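Local coordinates for protein phospholyase (Arthrobacter aurescens, PDB 5G4I) that eliminates phosphate from amino-alcohol phosphates such as phosphoethanolamine with the help of pyridoxal phosphate, although its family consists largely of class III transaminases, at residues A[57-62]-A[67-72]; A[220-225]-A[366-371]; A[255-258]-A[264-267]. All coordinates share one frame; numbering follows the deposited sequence.

Contact 1 (A[57-62]-A[67-72]); sequences YLDGYN and VGHANP. With PO4 (phosphate ion), chain D.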
ATOM      1  N   TYR A  57      15.626 -24.707 -10.266  1.00 14.55           N
ATOM      2  CA  TYR A  57      15.904 -23.671 -11.224  1.00 13.82           C
ATOM      3  C   TYR A  57      16.875 -22.591 -10.624  1.00 12.42           C
ATOM      4  O   TYR A  57      16.787 -22.296  -9.408  1.00 13.84           O
ATOM      5  CB  TYR A  57      14.622 -22.900 -11.663  1.00 14.17           C
ATOM      6  CG  TYR A  57      13.480 -23.751 -12.188  1.00 13.20           C
ATOM      7  CD1 TYR A  57      12.673 -24.425 -11.291  1.00 15.05           C
ATOM      8  CD2 TYR A  57      13.261 -23.870 -13.506  1.00 15.17           C
ATOM      9  CE1 TYR A  57      11.624 -25.231 -11.740  1.00 15.78           C
ATOM     10  CE2 TYR A  57      12.165 -24.627 -14.004  1.00 15.62           C
ATOM     11  CZ  TYR A  57      11.456 -25.368 -13.095  1.00 16.65           C
ATOM     12  OH  TYR A  57      10.390 -26.130 -13.566  1.00 18.34           O
ATOM     13  N   LEU A  58      17.679 -22.049 -11.523  1.00 12.63           N
ATOM     14  CA  LEU A  58      18.509 -20.852 -11.250  1.00 12.15           C
ATOM     15  C   LEU A  58      17.609 -19.621 -11.515  1.00 11.35           C
ATOM     16  O   LEU A  58      17.069 -19.457 -12.583  1.00 12.67           O
ATOM     17  CB  LEU A  58      19.744 -20.824 -12.147  1.00 12.47           C
ATOM     18  CG  LEU A  58      20.684 -19.591 -11.978  1.00 13.24           C
ATOM     19  CD1 LEU A  58      21.212 -19.459 -10.595  1.00 12.87           C
ATOM     20  CD2 LEU A  58      21.824 -19.646 -13.009  1.00 14.46           C
ATOM     21  N   ASP A  59      17.482 -18.730 -10.472  1.00 11.35           N
ATOM     22  CA  ASP A  59      16.704 -17.490 -10.587  1.00 11.48           C
ATOM     23  C   ASP A  59      17.468 -16.391 -11.297  1.00 10.93           C
ATOM     24  O   ASP A  59      18.360 -15.792 -10.666  1.00 12.67           O
ATOM     25  CB  ASP A  59      16.236 -17.038  -9.184  1.00 11.26           C
ATOM     26  CG  ASP A  59      15.181 -15.922  -9.213  1.00 12.04           C
ATOM     27  OD1 ASP A  59      15.017 -15.285 -10.282  1.00 11.92           O
ATOM     28  OD2 ASP A  59      14.560 -15.753  -8.135  1.00 12.26           O
ATOM     29  N   GLY A  60      17.200 -16.151 -12.588  1.00 11.89           N
ATOM     30  CA  GLY A  60      17.715 -14.979 -13.321  1.00 10.80           C
ATOM     31  C   GLY A  60      16.793 -13.794 -13.513  1.00 12.48           C
ATOM     32  O   GLY A  60      16.985 -12.974 -14.436  1.00 13.79           O
ATOM     33  N   TYR A  61      15.769 -13.741 -12.623  1.00 11.26           N
ATOM     34  CA  TYR A  61      14.657 -12.793 -12.809  1.00 12.59           C
ATOM     35  C   TYR A  61      14.225 -11.956 -11.617  1.00 12.72           C
ATOM     36  O   TYR A  61      13.834 -10.793 -11.791  1.00 13.84           O
ATOM     37  CB  TYR A  61      13.386 -13.570 -13.413  1.00 14.25           C
ATOM     38  CG  TYR A  61      12.121 -12.718 -13.498  1.00 17.07           C
ATOM     39  CD1 TYR A  61      12.041 -11.722 -14.386  1.00 22.22           C
ATOM     40  CD2 TYR A  61      11.197 -12.804 -12.485  1.00 22.10           C
ATOM     41  CE1 TYR A  61      10.941 -10.850 -14.356  1.00 20.28           C
ATOM     42  CE2 TYR A  61      10.124 -11.934 -12.434  1.00 25.96           C
ATOM     43  CZ  TYR A  61      10.046 -11.034 -13.405  1.00 20.97           C
ATOM     44  OH  TYR A  61       8.944 -10.167 -13.286  1.00 37.40           O
ATOM     45  N   ASN A  62      14.134 -12.553 -10.425  1.00 10.77           N
ATOM     46  CA  ASN A  62      13.424 -11.890  -9.301  1.00 11.46           C
ATOM     47  C   ASN A  62      14.284 -10.892  -8.539  1.00 10.72           C
ATOM     48  O   ASN A  62      15.306 -11.255  -7.964  1.00 12.37           O
ATOM     49  CB  ASN A  62      12.831 -12.922  -8.340  1.00 11.88           C
ATOM     50  CG  ASN A  62      11.636 -13.649  -8.997  1.00 15.72           C
ATOM     51  OD1 ASN A  62      10.570 -13.055  -9.237  1.00 15.99           O
ATOM     52  ND2 ASN A  62      11.911 -14.881  -9.493  1.00 15.32           N
ATOM     53  N   VAL A  67      18.340 -10.054  -1.220  1.00  8.98           N
ATOM     54  CA  VAL A  67      19.423 -10.756  -0.531  1.00  9.60           C
ATOM     55  C   VAL A  67      19.292 -12.288  -0.518  1.00 10.56           C
ATOM     56  O   VAL A  67      19.874 -12.971   0.346  1.00 11.11           O
ATOM     57  CB  VAL A  67      19.726 -10.157   0.865  1.00 10.00           C
ATOM     58  CG1 VAL A  67      20.249  -8.690   0.693  1.00 10.08           C
ATOM     59  CG2 VAL A  67      18.531 -10.116   1.815  1.00 10.36           C
ATOM     60  N   GLY A  68      18.457 -12.767  -1.409  1.00 10.91           N
ATOM     61  CA  GLY A  68      18.301 -14.189  -1.659  1.00 11.34           C
ATOM     62  C   GLY A  68      17.045 -14.817  -1.014  1.00 10.37           C
ATOM     63  O   GLY A  68      16.522 -14.334   0.040  1.00 10.14           O
ATOM     64  N   HIS A  69      16.504 -15.848  -1.662  1.00 10.78           N
ATOM     65  CA  HIS A  69      15.379 -16.582  -1.094  1.00 11.24           C
ATOM     66  C   HIS A  69      15.684 -17.202   0.290  1.00 11.40           C
ATOM     67  O   HIS A  69      16.780 -17.775   0.498  1.00 11.91           O
ATOM     68  CB  HIS A  69      14.967 -17.728  -2.062  1.00 10.79           C
ATOM     69  CG  HIS A  69      14.550 -17.238  -3.399  1.00 11.29           C
ATOM     70  ND1 HIS A  69      13.355 -16.593  -3.615  1.00 12.02           N
ATOM     71  CD2 HIS A  69      15.182 -17.264  -4.612  1.00 10.88           C
ATOM     72  CE1 HIS A  69      13.273 -16.254  -4.895  1.00 11.42           C
ATOM     73  NE2 HIS A  69      14.373 -16.659  -5.521  1.00 11.77           N
ATOM     74  N   ALA A  70      14.712 -17.048   1.217  1.00 11.47           N
ATOM     75  CA  ALA A  70      14.858 -17.624   2.557  1.00 12.53           C
ATOM     76  C   ALA A  70      16.046 -17.155   3.397  1.00 12.73           C
ATOM     77  O   ALA A  70      16.548 -17.848   4.254  1.00 14.82           O
ATOM     78  CB  ALA A  70      14.790 -19.209   2.499  1.00 14.28           C
ATOM     79  N   ASN A  71      16.497 -15.911   3.100  1.00 10.95           N
ATOM     80  CA  ASN A  71      17.624 -15.366   3.798  1.00 11.72           C
ATOM     81  C   ASN A  71      17.366 -15.433   5.317  1.00 11.80           C
ATOM     82  O   ASN A  71      16.369 -14.851   5.851  1.00 12.42           O
ATOM     83  CB  ASN A  71      17.896 -13.888   3.368  1.00 11.48           C
ATOM     84  CG  ASN A  71      19.091 -13.288   4.052  1.00 12.84           C
ATOM     85  OD1 ASN A  71      19.090 -13.115   5.318  1.00 15.20           O
ATOM     86  ND2 ASN A  71      20.136 -12.943   3.254  1.00 12.48           N
ATOM     87  N   PRO A  72      18.268 -16.109   6.063  1.00 12.94           N
ATOM     88  CA  PRO A  72      17.957 -16.306   7.479  1.00 14.08           C
ATOM     89  C   PRO A  72      18.169 -15.136   8.385  1.00 14.33           C
ATOM     90  O   PRO A  72      17.498 -15.051   9.456  1.00 13.35           O
ATOM     91  CB  PRO A  72      18.831 -17.532   7.875  1.00 17.87           C
ATOM     92  CG  PRO A  72      19.970 -17.506   6.888  1.00 20.07           C
ATOM     93  CD  PRO A  72      19.400 -16.944   5.589  1.00 15.93           C
TER
HETATM   94  P   PO4 D1442       8.541  -7.097 -12.591  1.00 28.35           P
HETATM   95  O1  PO4 D1442       9.476  -6.047 -12.749  1.00 29.41           O
HETATM   96  O2  PO4 D1442       8.896  -8.164 -11.558  1.00 33.92           O
HETATM   97  O3  PO4 D1442       8.991  -7.871 -13.826  1.00 43.89           O
HETATM   98  O4  PO4 D1442       7.066  -6.793 -12.602  1.00 36.71           O
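With CG anti to the backbone N (chi1 -168°), Asp59 swings its carboxylate out from the end of strand 56-59 toward His69, whose ring, set anti to the carbonyl carbon (chi1 -60°), reaches back from the loop before helix 72-82. The carboxylate and ring planes are nearly coplanar, and His69 NE2 donates in its ring plane to the anti lone pair of Asp59 OD2 at 2.8 Å. The same oxygen takes Asn62 ND2 from its syn side at 3.1 Å, well out of the carboxylate plane. Asp59 OD1 accepts the backbone N of Tyr61 at 2.9 Å, an Asx turn, and that of Asn62 at 2.9 Å, completing an Asx motif just past the strand. Asn71 caps helix 72-82. The Tyr61 hydroxyl lies at a phosphate ion that Arg414, Gln254 and Arg90 of the second subunit also bind. Asn62 OD1 and ND2 bind His88 and Tyr91 of the second subunit, which places the contact at the dimer interface. Four N-H groups thus grip one buried carboxylate, which probably keeps it ionised and fixes its rotation; its bond to His69 uses the N-H on NE2, and the negative charge probably polarises the imidazole.

Contact 2 (A[220-225]-A[366-371]); sequences LFSTEG and GLFFGI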
ATOM      1  N   LEU A 220      16.864   3.299 -15.395  1.00  9.84           N
ATOM      2  CA  LEU A 220      17.251   2.204 -16.314  1.00 11.55           C
ATOM      3  C   LEU A 220      16.379   2.172 -17.593  1.00 11.20           C
ATOM      4  O   LEU A 220      16.710   1.427 -18.591  1.00 11.86           O
ATOM      5  CB  LEU A 220      17.198   0.818 -15.625  1.00 11.26           C
ATOM      6  CG  LEU A 220      18.469   0.538 -14.774  1.00 11.86           C
ATOM      7  CD1 LEU A 220      18.236  -0.711 -13.895  1.00 13.43           C
ATOM      8  CD2 LEU A 220      19.728   0.321 -15.643  1.00 12.68           C
ATOM      9  N   PHE A 221      15.213   2.898 -17.582  1.00  9.92           N
ATOM     10  CA  PHE A 221      14.238   2.798 -18.692  1.00 10.83           C
ATOM     11  C   PHE A 221      14.037   1.335 -19.086  1.00 11.45           C
ATOM     12  O   PHE A 221      14.093   0.988 -20.307  1.00 11.83           O
ATOM     13  CB  PHE A 221      14.658   3.722 -19.853  1.00 11.18           C
ATOM     14  CG  PHE A 221      14.614   5.206 -19.438  1.00  9.65           C
ATOM     15  CD1 PHE A 221      13.399   5.906 -19.457  1.00 10.21           C
ATOM     16  CD2 PHE A 221      15.769   5.863 -18.992  1.00  9.83           C
ATOM     17  CE1 PHE A 221      13.370   7.238 -19.028  1.00 10.43           C
ATOM     18  CE2 PHE A 221      15.699   7.170 -18.583  1.00 10.32           C
ATOM     19  CZ  PHE A 221      14.512   7.869 -18.602  1.00  9.74           C
ATOM     20  N   SER A 222      13.746   0.504 -18.082  1.00 12.21           N
ATOM     21  CA  SER A 222      13.598  -0.930 -18.288  1.00 12.29           C
ATOM     22  C   SER A 222      12.357  -1.361 -19.027  1.00 13.78           C
ATOM     23  O   SER A 222      12.462  -2.121 -20.042  1.00 14.95           O
ATOM     24  CB  SER A 222      13.760  -1.676 -16.971  1.00 15.99           C
ATOM     25  OG  SER A 222      12.786  -1.302 -16.032  1.00 16.04           O
ATOM     26  N   THR A 223      11.162  -0.901 -18.669  1.00 11.93           N
ATOM     27  CA  THR A 223       9.929  -1.231 -19.381  1.00 12.66           C
ATOM     28  C   THR A 223      10.002  -0.821 -20.883  1.00 13.92           C
ATOM     29  O   THR A 223       9.382  -1.457 -21.747  1.00 14.74           O
ATOM     30  CB  THR A 223       8.725  -0.557 -18.670  1.00 13.25           C
ATOM     31  OG1 THR A 223       8.709  -1.016 -17.322  1.00 16.97           O
ATOM     32  CG2 THR A 223       7.367  -0.851 -19.311  1.00 15.01           C
ATOM     33  N   GLU A 224      10.690   0.316 -21.120  1.00 12.27           N
ATOM     34  CA  GLU A 224      10.889   0.902 -22.442  1.00 13.04           C
ATOM     35  C   GLU A 224      11.820   0.057 -23.366  1.00 14.79           C
ATOM     36  O   GLU A 224      11.918   0.356 -24.583  1.00 16.53           O
ATOM     37  CB  GLU A 224      11.586   2.265 -22.272  1.00 12.60           C
ATOM     38  CG  GLU A 224      10.733   3.381 -21.645  1.00 11.49           C
ATOM     39  CD  GLU A 224      10.724   3.392 -20.131  1.00 12.86           C
ATOM     40  OE1 GLU A 224      11.282   2.458 -19.445  1.00 11.45           O
ATOM     41  OE2 GLU A 224      10.147   4.350 -19.550  1.00 11.74           O
ATOM     42  N   GLY A 225      12.468  -0.965 -22.827  1.00 14.87           N
ATOM     43  CA  GLY A 225      13.465  -1.819 -23.547  1.00 14.87           C
ATOM     44  C   GLY A 225      14.901  -1.659 -23.139  1.00 15.34           C
ATOM     45  O   GLY A 225      15.813  -1.995 -23.951  1.00 15.66           O
ATOM     46  N   GLY A 366      25.560  -3.554 -14.332  1.00 16.44           N
ATOM     47  CA  GLY A 366      25.487  -4.155 -13.043  1.00 14.99           C
ATOM     48  C   GLY A 366      24.763  -5.470 -13.180  1.00 16.59           C
ATOM     49  O   GLY A 366      25.129  -6.300 -14.046  1.00 21.12           O
ATOM     50  N   LEU A 367      23.751  -5.709 -12.374  1.00 11.33           N
ATOM     51  CA  LEU A 367      22.974  -6.987 -12.456  1.00 10.99           C
ATOM     52  C   LEU A 367      21.563  -6.748 -13.069  1.00 11.58           C
ATOM     53  O   LEU A 367      20.612  -7.496 -12.773  1.00 11.80           O
ATOM     54  CB  LEU A 367      22.948  -7.766 -11.137  1.00 11.23           C
ATOM     55  CG  LEU A 367      24.265  -8.359 -10.710  1.00 12.15           C
ATOM     56  CD1 LEU A 367      24.182  -9.055  -9.399  1.00 11.70           C
ATOM     57  CD2 LEU A 367      24.724  -9.380 -11.787  1.00 14.06           C
ATOM     58  N   PHE A 368      21.427  -5.770 -13.967  1.00 11.90           N
ATOM     59  CA  PHE A 368      20.208  -5.599 -14.804  1.00 12.52           C
ATOM     60  C   PHE A 368      20.691  -5.522 -16.244  1.00 14.21           C
ATOM     61  O   PHE A 368      21.161  -4.492 -16.724  1.00 13.58           O
ATOM     62  CB  PHE A 368      19.349  -4.383 -14.382  1.00 12.58           C
ATOM     63  CG  PHE A 368      17.915  -4.471 -14.748  1.00 13.38           C
ATOM     64  CD1 PHE A 368      17.472  -5.071 -15.953  1.00 15.55           C
ATOM     65  CD2 PHE A 368      16.920  -3.996 -13.883  1.00 15.14           C
ATOM     66  CE1 PHE A 368      16.098  -5.096 -16.308  1.00 16.86           C
ATOM     67  CE2 PHE A 368      15.602  -4.043 -14.271  1.00 15.20           C
ATOM     68  CZ  PHE A 368      15.171  -4.643 -15.445  1.00 15.66           C
ATOM     69  N   PHE A 369      20.588  -6.664 -16.949  1.00 12.11           N
ATOM     70  CA  PHE A 369      21.125  -6.750 -18.352  0.50 13.46           C
ATOM     71  C   PHE A 369      20.069  -7.267 -19.271  1.00 13.10           C
ATOM     72  O   PHE A 369      19.108  -7.970 -18.919  1.00 14.37           O
ATOM     73  CB  PHE A 369      22.425  -7.629 -18.498  0.50 13.64           C
ATOM     74  CG  PHE A 369      23.737  -6.870 -18.367  0.50 13.03           C
ATOM     75  CD1 PHE A 369      24.334  -6.238 -19.451  0.50 14.67           C
ATOM     76  CD2 PHE A 369      24.392  -6.824 -17.123  0.50 13.66           C
ATOM     77  CE1 PHE A 369      25.444  -5.540 -19.331  0.50 11.62           C
ATOM     78  CE2 PHE A 369      25.606  -6.102 -16.999  0.50  9.01           C
ATOM     79  CZ  PHE A 369      26.117  -5.547 -18.058  0.50 12.61           C
ATOM     80  N   GLY A 370      20.245  -6.939 -20.552  1.00 14.02           N
ATOM     81  CA  GLY A 370      19.381  -7.465 -21.601  1.00 17.13           C
ATOM     82  C   GLY A 370      20.044  -7.451 -22.977  1.00 15.43           C
ATOM     83  O   GLY A 370      21.070  -6.854 -23.198  1.00 16.29           O
ATOM     84  N   ILE A 371      19.388  -8.166 -23.888  1.00 13.22           N
ATOM     85  CA  ILE A 371      19.764  -8.145 -25.340  1.00 14.95           C
ATOM     86  C   ILE A 371      18.461  -8.126 -26.184  1.00 14.78           C
ATOM     87  O   ILE A 371      17.507  -8.838 -25.877  1.00 15.92           O
ATOM     88  CB  ILE A 371      20.636  -9.401 -25.718  1.00 14.85           C
ATOM     89  CG1 ILE A 371      20.066 -10.726 -25.183  1.00 14.67           C
ATOM     90  CG2 ILE A 371      22.075  -9.151 -25.269  1.00 17.60           C
ATOM     91  CD1 ILE A 371      20.736 -11.994 -25.776  1.00 15.69           C
TER
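Leu220 and Phe368 are the nearest pair along the two backbones, their CA atoms 8.5 Å apart, where the loop after strand 214-217 passes the start of strand 368-373 without pairing with it. Side chains therefore bridge the gap. Phe368 has its ring anti to the backbone N (chi1 -155°), which sends it off the strand toward the loop, where Leu220 and Ser222 receive it at two different places. Leu220 CD1 meets the base of the ring, 3.5 Å from Phe368 CD2, and the CB that carries it, 3.9 Å from Phe368 CB. Ser222 meets the far end with its methylene: Ser222 CB lies 3.6 Å from Phe368 CZ and 4.0 Å from Phe368 CE2. Both approaches are slanted to the ring. The hydroxyl of Ser222 is engaged with Asp218 OD2, while Asp218 OD1 takes the backbone N of Leu220, so one carboxylate positions both residues that touch the phenylalanine. Ser222 also opens a type I turn, closed by Gly225 N to Ser222 O at 3.0 Å. Strand 368-373 itself is held by backbone bonds to strands 359-365 and 410-413. Phe368 also packs on Gln254, a residue that binds pyridoxal phosphate, and the side chain of Ser222 lies about 6 Å from the bound cofactor. The closest approaches between the segments are all carbon to carbon in a buried setting, with the serine's polar end turned to a partner in its own loop. The contact therefore joins the C-terminal part of the chain to the cofactor-binding core by packing: no hydrogen bond joins the segments, and the fit depends on how Leu220 and Ser222, both set by Asp218, meet the ring.

Contact 3 (A[255-258]-A[264-267]); sequences SGFG and MWGY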
ATOM      1  N   SER A 255      15.850   0.267 -10.252  1.00 11.26           N
ATOM      2  CA  SER A 255      17.232   0.567 -10.333  1.00 11.54           C
ATOM      3  C   SER A 255      17.921   0.766  -8.990  1.00 10.81           C
ATOM      4  O   SER A 255      19.144   0.985  -8.982  1.00 11.46           O
ATOM      5  CB  SER A 255      17.470   1.817 -11.196  1.00 11.04           C
ATOM      6  OG  SER A 255      16.789   2.962 -10.692  1.00 12.27           O
ATOM      7  N   GLY A 256      17.182   0.765  -7.888  1.00 10.48           N
ATOM      8  CA  GLY A 256      17.766   1.103  -6.560  1.00 10.15           C
ATOM      9  C   GLY A 256      18.456  -0.016  -5.838  1.00  9.73           C
ATOM     10  O   GLY A 256      18.602  -1.168  -6.322  1.00 11.21           O
ATOM     11  N   PHE A 257      18.900   0.288  -4.625  1.00  9.51           N
ATOM     12  CA  PHE A 257      19.529  -0.707  -3.710  1.00  9.48           C
ATOM     13  C   PHE A 257      20.754  -1.362  -4.359  1.00  9.27           C
ATOM     14  O   PHE A 257      21.112  -2.538  -4.102  1.00 10.07           O
ATOM     15  CB  PHE A 257      18.551  -1.677  -3.093  1.00 10.59           C
ATOM     16  CG  PHE A 257      17.569  -0.997  -2.139  1.00 10.33           C
ATOM     17  CD1 PHE A 257      16.396  -0.303  -2.613  1.00  9.91           C
ATOM     18  CD2 PHE A 257      17.844  -0.943  -0.769  1.00 10.82           C
ATOM     19  CE1 PHE A 257      15.607   0.416  -1.714  1.00 11.76           C
ATOM     20  CE2 PHE A 257      17.041  -0.220   0.112  1.00 11.55           C
ATOM     21  CZ  PHE A 257      15.933   0.464  -0.385  1.00 11.89           C
ATOM     22  N   GLY A 258      21.492  -0.616  -5.182  1.00  8.57           N
ATOM     23  CA  GLY A 258      22.768  -1.112  -5.760  1.00  9.81           C
ATOM     24  C   GLY A 258      22.679  -2.066  -6.894  1.00  8.80           C
ATOM     25  O   GLY A 258      23.711  -2.560  -7.455  1.00 10.39           O
ATOM     26  N   MET A 264      24.430   3.430  -5.460  1.00 10.14           N
ATOM     27  CA  MET A 264      23.261   2.920  -4.768  1.00  9.76           C
ATOM     28  C   MET A 264      21.975   3.153  -5.574  1.00 10.07           C
ATOM     29  O   MET A 264      21.056   2.253  -5.609  1.00  8.89           O
ATOM     30  CB  MET A 264      23.143   3.530  -3.361  1.00 11.87           C
ATOM     31  CG  MET A 264      22.149   2.821  -2.547  1.00 15.39           C
ATOM     32  SD  MET A 264      22.659   1.067  -2.030  1.00 16.24           S
ATOM     33  CE  MET A 264      21.409   1.051  -0.735  1.00 20.93           C
ATOM     34  N   TRP A 265      21.879   4.294  -6.275  1.00  9.40           N
ATOM     35  CA  TRP A 265      20.630   4.736  -6.938  1.00  9.00           C
ATOM     36  C   TRP A 265      20.902   4.939  -8.405  1.00  9.60           C
ATOM     37  O   TRP A 265      21.959   5.486  -8.804  1.00 10.08           O
ATOM     38  CB  TRP A 265      20.115   6.057  -6.292  1.00  9.44           C
ATOM     39  CG  TRP A 265      19.989   5.900  -4.753  1.00  9.19           C
ATOM     40  CD1 TRP A 265      20.795   6.463  -3.803  1.00  9.13           C
ATOM     41  CD2 TRP A 265      19.184   4.973  -4.032  1.00  9.38           C
ATOM     42  NE1 TRP A 265      20.520   6.020  -2.552  1.00 10.09           N
ATOM     43  CE2 TRP A 265      19.525   5.055  -2.680  1.00  9.23           C
ATOM     44  CE3 TRP A 265      18.138   4.075  -4.428  1.00 10.13           C
ATOM     45  CZ2 TRP A 265      18.898   4.267  -1.685  1.00 10.77           C
ATOM     46  CZ3 TRP A 265      17.515   3.327  -3.436  1.00  9.51           C
ATOM     47  CH2 TRP A 265      17.902   3.401  -2.096  1.00 10.64           C
ATOM     48  N   GLY A 266      19.993   4.459  -9.248  1.00 10.28           N
ATOM     49  CA  GLY A 266      20.096   4.676 -10.685  1.00 10.66           C
ATOM     50  C   GLY A 266      20.206   6.105 -11.144  1.00  9.85           C
ATOM     51  O   GLY A 266      20.875   6.340 -12.211  1.00 10.87           O
ATOM     52  N   TYR A 267      19.597   7.063 -10.435  1.00  9.81           N
ATOM     53  CA  TYR A 267      19.708   8.489 -10.923  1.00  9.55           C
ATOM     54  C   TYR A 267      21.128   8.945 -11.004  1.00  9.68           C
ATOM     55  O   TYR A 267      21.457   9.916 -11.697  1.00 10.71           O
ATOM     56  CB  TYR A 267      18.832   9.436 -10.135  1.00 10.56           C
ATOM     57  CG  TYR A 267      19.303   9.767  -8.703  1.00  9.71           C
ATOM     58  CD1 TYR A 267      20.330  10.691  -8.451  1.00 11.44           C
ATOM     59  CD2 TYR A 267      18.716   9.157  -7.549  1.00 10.14           C
ATOM     60  CE1 TYR A 267      20.721  11.019  -7.181  1.00 12.77           C
ATOM     61  CE2 TYR A 267      19.171   9.470  -6.289  1.00 11.96           C
ATOM     62  CZ  TYR A 267      20.183  10.391  -6.130  1.00 12.73           C
ATOM     63  OH  TYR A 267      20.607  10.758  -4.815  1.00 17.22           O
TER
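Gly258 N donates to Met264 O at 2.9 Å, the one hydrogen bond that ties the two segments together; it is fairly straight at the hydrogen (163°). Phe257 N also comes near this oxygen, but at a poor angle. Phe257 and Gly258 both have left-handed backbone angles, and this bend brings the amide of Gly258 round to the carbonyl. Beside it the side chains of Phe257 and Trp265 lie side by side and point the same way, but their rings are turned to 79° in a T-shaped pair: the edge of the indole points at one face of the phenyl, with Trp265 CH2 3.8 Å from Phe257 CE1. Trp265 CZ3 also reaches Phe257 N at 3.5 Å, and Trp265 CE3 lies 3.7 Å from the bare CA of Gly256. Met264, bent at chi2, brings its methyl to the phenyl, with CE 4.1 Å from Phe257 CD2. Ser255 packs on Gly266, and Ser255 OG and Gly266 N share Glu252 OE1 as acceptor. Trp265 NE1 is hydrogen-bonded to Lys106 O, and its indole stacks on Phe107. This compact, glycine-rich loop follows directly on the cofactor-pocket residues Asp251, Val253 and Gln254 and leads into strand 276-279, as in the large, pyridoxal phosphate-binding domain of class III aminotransferases.

How the contacts relate
From the N terminus, contact 1 closes first, a short loop between strand 56-59 and helix 72-82 beside an inner strand of the sheet that also contains strand 368-373. Contact 2 opens later, at the loop after strand 214-217, and closes after 140 intervening residues, on the second strand the chain adds to that sheet on its return. Contact 3 falls within this long excursion and closes a five-residue loop between strands 247-251 and 276-279 of the other, cofactor-binding sheet. Contacts 2 and 3 touch, Leu220 CD1 lying 3.8 Å from Ser255 CB, with centres 13 Å apart. Contact 1 stands off, its nearest atoms about 7 Å from contact 2 and about 8 Å from contact 3.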